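Local coordinates for putative secreted protein (PDB 3NPD) that is of unknown function but is probably a secreted, quorum-sensing-regulated virulence factor of Pseudomonas aeruginosa, at residues Q35-T38 with Q43-N46. Sequence-based numbering, arbitrary orientation.
Sequences QGYT and QLIN
The beta hairpin formed by strands 32-40 and 43-50 lies within a mixed sheet, and here Tyr37 of one arm stacks on Asn46 of the other across an antiparallel non-hydrogen-bonded pair. The ring and the amide are nearly parallel, their planes 11° apart, with Asn46 CG 3.5 Å from Tyr37 CZ and ND2 displaced toward the rim of the ring. Asn46 has its CG anti to the backbone N (chi1 -171°), which carries the amide onward along its own strand and over one face of the Tyr37 ring. From there ND2 donates to Gly36 O at 3.0 Å, reaching the oxygen from above its carbonyl plane; the same nitrogen also bonds Asp34, whose carboxylate takes the Gly36 N-H as well. At the other end of the amide, a water donates to Asn46 OD1 (3.0 Å) and is hydrogen-bonded to Tyr37 OH (2.9 Å), bridging the stacked pair. Leu44 CD1 lies 4.0 Å from Tyr37 CD2, and both side chains lean on Ala17 of helix 4-21.

One residue along, Thr38 and Ile45 form the hydrogen-bonded pair: Ile45 N gives a nearly straight bond to Thr38 O (2.8 Å), and Thr38 N returns one to Ile45 O (3.0 Å). On this opposite face Ile45 CD1 passes 3.9 Å from Thr38 OG1, which is hydrogen-bonded to His47. The example illustrates how an asparagine can work inside a hairpin: with ND2 bonded to both Gly36 O and Asp34, and OD1 to a water, the buried amide is held flat against the tyrosine and ties Gly36 to the partner strand by a side-chain bond.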
# COMPACT_ATOMS: atom_id res chain seq x y z
N GLN A 35 -8.87 -3.51 -1.27
CA GLN A 35 -8.86 -4.77 -2.06
C GLN A 35 -7.83 -5.77 -1.57
O GLN A 35 -7.66 -6.80 -2.19
CB GLN A 35 -8.66 -4.49 -3.54
CG GLN A 35 -9.64 -3.50 -4.10
CD GLN A 35 -9.31 -3.14 -5.52
OE1 GLN A 35 -8.18 -2.76 -5.81
NE2 GLN A 35 -10.27 -3.21 -6.37
N GLY A 36 -7.18 -5.47 -0.44
CA GLY A 36 -6.23 -6.39 0.17
C GLY A 36 -4.82 -6.15 -0.32
O GLY A 36 -4.50 -5.06 -0.82
N TYR A 37 -3.98 -7.16 -0.14
CA TYR A 37 -2.54 -7.04 -0.28
C TYR A 37 -1.92 -8.12 -1.11
O TYR A 37 -2.39 -9.27 -1.11
CB TYR A 37 -1.90 -7.13 1.11
CG TYR A 37 -2.36 -6.04 2.03
CD1 TYR A 37 -3.59 -6.12 2.67
CD2 TYR A 37 -1.52 -4.94 2.34
CE1 TYR A 37 -4.04 -5.07 3.52
CE2 TYR A 37 -1.92 -3.94 3.23
CZ TYR A 37 -3.18 -4.00 3.81
OH TYR A 37 -3.61 -3.01 4.70
N THR A 38 -0.87 -7.75 -1.84
CA THR A 38 0.01 -8.67 -2.56
C THR A 38 1.46 -8.26 -2.27
O THR A 38 1.71 -7.21 -1.65
CB THR A 38 -0.23 -8.72 -4.08
OG1 THR A 38 0.12 -7.46 -4.66
CG2 THR A 38 -1.69 -9.11 -4.45
N GLN A 43 8.24 -5.19 -1.73
CA GLN A 43 7.09 -4.33 -1.59
C GLN A 43 5.87 -5.12 -1.12
O GLN A 43 5.47 -6.10 -1.75
CB GLN A 43 6.70 -3.67 -2.92
CG GLN A 43 7.72 -2.69 -3.39
CD GLN A 43 7.35 -1.99 -4.66
OE1 GLN A 43 6.24 -1.50 -4.85
NE2 GLN A 43 8.33 -1.90 -5.55
N LEU A 44 5.30 -4.67 -0.01
CA LEU A 44 3.96 -5.07 0.44
C LEU A 44 3.00 -4.04 -0.14
O LEU A 44 3.07 -2.86 0.21
CB LEU A 44 3.89 -5.07 1.98
CG LEU A 44 2.53 -5.39 2.60
CD1 LEU A 44 2.05 -6.81 2.17
CD2 LEU A 44 2.56 -5.24 4.14
N ILE A 45 2.10 -4.48 -0.99
CA ILE A 45 1.26 -3.58 -1.78
C ILE A 45 -0.17 -3.72 -1.29
O ILE A 45 -0.71 -4.83 -1.32
CB ILE A 45 1.30 -3.93 -3.28
CG1 ILE A 45 2.70 -3.91 -3.86
CG2 ILE A 45 0.34 -2.97 -4.11
CD1 ILE A 45 2.88 -4.68 -5.15
N ASN A 46 -0.79 -2.62 -0.89
CA ASN A 46 -2.19 -2.56 -0.55
C ASN A 46 -2.83 -1.99 -1.80
O ASN A 46 -2.49 -0.87 -2.25
CB ASN A 46 -2.38 -1.63 0.68
CG ASN A 46 -3.78 -1.65 1.28
OD1 ASN A 46 -4.05 -0.82 2.16
ND2 ASN A 46 -4.68 -2.53 0.82
O HOH W 1 -2.53 -0.32 4.68